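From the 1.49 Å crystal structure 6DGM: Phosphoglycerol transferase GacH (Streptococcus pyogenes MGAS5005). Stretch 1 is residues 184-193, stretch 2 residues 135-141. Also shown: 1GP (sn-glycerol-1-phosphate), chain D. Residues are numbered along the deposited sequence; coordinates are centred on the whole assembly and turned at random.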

# COMPACT_ATOMS: atom_id res chain seq x y z
N THR A 184 -10.30 10.80 -13.03
CA THR A 184 -10.30 9.82 -14.11
C THR A 184 -10.07 8.42 -13.56
O THR A 184 -10.78 7.47 -13.91
CB THR A 184 -9.22 10.15 -15.13
OG1 THR A 184 -9.53 11.38 -15.79
CG2 THR A 184 -9.10 9.06 -16.18
N VAL A 185 -9.06 8.27 -12.69
CA VAL A 185 -8.76 6.96 -12.12
C VAL A 185 -9.97 6.42 -11.36
O VAL A 185 -10.41 5.27 -11.57
CB VAL A 185 -7.50 7.02 -11.25
CG1 VAL A 185 -7.28 5.71 -10.54
CG2 VAL A 185 -6.29 7.38 -12.12
N TYR A 186 -10.52 7.23 -10.45
CA TYR A 186 -11.63 6.78 -9.62
C TYR A 186 -12.83 6.39 -10.47
O TYR A 186 -13.48 5.36 -10.21
CB TYR A 186 -12.02 7.89 -8.64
CG TYR A 186 -11.01 8.20 -7.56
CD1 TYR A 186 -10.18 7.22 -7.05
CD2 TYR A 186 -10.90 9.48 -7.04
CE1 TYR A 186 -9.27 7.52 -6.05
CE2 TYR A 186 -10.01 9.77 -6.05
CZ TYR A 186 -9.19 8.78 -5.55
OH TYR A 186 -8.30 9.08 -4.55
N ASN A 187 -13.14 7.17 -11.51
CA ASN A 187 -14.32 6.87 -12.32
C ASN A 187 -14.10 5.64 -13.17
O ASN A 187 -15.05 4.89 -13.45
CB ASN A 187 -14.72 8.09 -13.12
CG ASN A 187 -15.50 9.08 -12.28
OD1 ASN A 187 -16.08 8.71 -11.25
ND2 ASN A 187 -15.55 10.32 -12.71
N ASN A 188 -12.85 5.37 -13.55
CA ASN A 188 -12.55 4.12 -14.25
C ASN A 188 -12.64 2.91 -13.32
O ASN A 188 -13.08 1.84 -13.75
CB ASN A 188 -11.21 4.22 -14.96
CG ASN A 188 -11.33 4.85 -16.32
OD1 ASN A 188 -11.48 4.14 -17.32
ND2 ASN A 188 -11.32 6.18 -16.37
N ILE A 189 -12.25 3.05 -12.04
CA ILE A 189 -12.52 1.97 -11.09
C ILE A 189 -14.02 1.71 -11.02
O ILE A 189 -14.48 0.57 -11.16
CB ILE A 189 -11.97 2.31 -9.70
CG1 ILE A 189 -10.45 2.47 -9.72
CG2 ILE A 189 -12.37 1.20 -8.68
CD1 ILE A 189 -9.93 3.06 -8.45
N LEU A 190 -14.80 2.76 -10.80
CA LEU A 190 -16.25 2.60 -10.63
C LEU A 190 -16.89 1.91 -11.82
O LEU A 190 -17.80 1.09 -11.65
CB LEU A 190 -16.90 3.96 -10.38
CG LEU A 190 -16.56 4.62 -9.04
CD1 LEU A 190 -17.09 6.06 -9.00
CD2 LEU A 190 -17.07 3.82 -7.86
N SER A 191 -16.44 2.23 -13.04
CA SER A 191 -17.03 1.63 -14.23
C SER A 191 -16.69 0.14 -14.37
O SER A 191 -17.35 -0.56 -15.14
CB SER A 191 -16.56 2.38 -15.48
OG SER A 191 -15.20 2.11 -15.73
N LEU A 192 -15.67 -0.34 -13.67
CA LEU A 192 -15.28 -1.74 -13.76
C LEU A 192 -15.80 -2.58 -12.60
O LEU A 192 -15.74 -3.81 -12.67
CB LEU A 192 -13.77 -1.86 -13.83
CG LEU A 192 -13.10 -1.30 -15.08
CD1 LEU A 192 -11.57 -1.30 -14.93
CD2 LEU A 192 -13.52 -2.09 -16.28
N ILE A 193 -16.30 -1.94 -11.53
CA ILE A 193 -16.83 -2.70 -10.40
C ILE A 193 -18.06 -3.47 -10.85
O ILE A 193 -19.00 -2.90 -11.42
CB ILE A 193 -17.11 -1.80 -9.20
CG1 ILE A 193 -15.79 -1.30 -8.61
CG2 ILE A 193 -17.91 -2.57 -8.13
CD1 ILE A 193 -15.93 -0.23 -7.55
C3 1GP D . 5.34 6.04 -12.78
O3 1GP D . 4.73 4.92 -10.70
C2 1GP D . 5.80 5.56 -11.42
O2 1GP D . 5.05 4.97 -13.68
C1 1GP D . 6.36 6.71 -10.60
O1P 1GP D . 7.08 6.21 -9.46
O2P 1GP D . 7.13 8.16 -7.65
O3P 1GP D . 8.99 6.31 -7.90
O4P 1GP D . 8.71 8.14 -9.65
P 1GP D . 7.98 7.25 -8.61
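Stretch 2, residues 135-141: RIAMHPA

Packing of stretch 2 (135-141) on the helix of stretch 1 in GacH. Backbone: stretch 2 begins as an extended strand, and the chain turns a corner at P140 and A141, where A141 N hydrogen-bonds H139 O at 2.8 Å. The strand lies nearly antiparallel to the helix of stretch 1, with a signed crossing angle of 162° and a closest approach of the axes of 9.9 Å. P140 therefore lies near the start of stretch 1 (CA of P140 to CA of V185, 7.8 Å) and I136 near its end (CA of I136 to CA of L192, 8.9 Å). Strand alternation turns the CA-to-CB bonds of I136 and M138 toward the helix, and that of H139 away from it.

Apolar contacts: no hydrogen bond joins the two stretches, and 286 Å² is buried between them. M138, with chi angles m, t and p, contributes the largest share. Its SD lies 3.6 Å from I189 CG1 and 4.4 Å from L192 CD1, while its CE reaches N188 CB at 3.8 Å and V185 CG1 at 4.4 Å. On the flanks of this thioether, P140 CG meets V185 CG2 at 3.8 Å and I136 CG2 meets L192 CD1 at 4.1 Å.

Backbone contact and polar groups: M138 CE also comes within 3.7 Å of V185 O, a van der Waals approach to a carbonyl already accepting a hydrogen bond from I189 N (2.9 Å). The amide of N188 is turned back along its own helix, ND2 donating to T184 O at 2.8 Å.

Ligand: on the side of the strand facing away from the helix, H139 NE2 hydrogen-bonds O2 of sn-glycerol-1-phosphate at 2.7 Å, with O2 at the ring edge, near its plane. A141 CB lies 4.0 Å from the same O2 atom.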

# COMPACT_ATOMS: atom_id res chain seq x y z
N ARG A 135 -9.04 -9.90 -11.34
CA ARG A 135 -7.86 -9.18 -10.87
C ARG A 135 -7.56 -8.07 -11.87
O ARG A 135 -7.30 -8.35 -13.04
CB ARG A 135 -6.64 -10.09 -10.79
CG ARG A 135 -6.77 -11.26 -9.84
CD ARG A 135 -5.58 -12.21 -10.00
NE ARG A 135 -5.89 -13.48 -9.33
CZ ARG A 135 -5.30 -14.63 -9.59
NH1 ARG A 135 -4.33 -14.68 -10.51
NH2 ARG A 135 -5.67 -15.73 -8.94
N ILE A 136 -7.58 -6.82 -11.41
CA ILE A 136 -7.46 -5.66 -12.29
C ILE A 136 -6.40 -4.72 -11.76
O ILE A 136 -6.46 -4.33 -10.59
CB ILE A 136 -8.82 -4.92 -12.41
CG1 ILE A 136 -9.89 -5.86 -12.97
CG2 ILE A 136 -8.65 -3.62 -13.23
CD1 ILE A 136 -11.32 -5.29 -12.91
N ALA A 137 -5.44 -4.34 -12.61
CA ALA A 137 -4.47 -3.31 -12.29
C ALA A 137 -4.73 -2.06 -13.12
O ALA A 137 -5.26 -2.14 -14.23
CB ALA A 137 -3.02 -3.80 -12.56
N MET A 138 -4.37 -0.90 -12.58
CA MET A 138 -4.61 0.38 -13.24
C MET A 138 -3.50 1.36 -12.90
O MET A 138 -3.21 1.57 -11.72
CB MET A 138 -5.93 0.97 -12.75
CG MET A 138 -7.10 0.06 -12.96
SD MET A 138 -8.66 0.71 -12.26
CE MET A 138 -8.71 2.27 -12.95
N HIS A 139 -2.93 2.00 -13.93
CA HIS A 139 -1.92 3.03 -13.72
C HIS A 139 -1.82 3.94 -14.94
O HIS A 139 -1.53 3.45 -16.04
CB HIS A 139 -0.55 2.38 -13.49
CG HIS A 139 0.57 3.37 -13.35
ND1 HIS A 139 0.56 4.38 -12.40
CD2 HIS A 139 1.75 3.48 -13.99
CE1 HIS A 139 1.68 5.07 -12.48
NE2 HIS A 139 2.42 4.55 -13.45
N PRO A 140 -2.06 5.26 -14.81
CA PRO A 140 -2.06 6.12 -16.01
C PRO A 140 -0.66 6.56 -16.45
O PRO A 140 -0.31 7.74 -16.46
CB PRO A 140 -2.98 7.27 -15.61
CG PRO A 140 -3.11 7.25 -14.17
CD PRO A 140 -2.67 5.92 -13.64
N ALA A 141 0.15 5.58 -16.84
CA ALA A 141 1.42 5.82 -17.52
C ALA A 141 1.69 4.56 -18.34
O ALA A 141 0.75 3.82 -18.67
CB ALA A 141 2.53 6.18 -16.53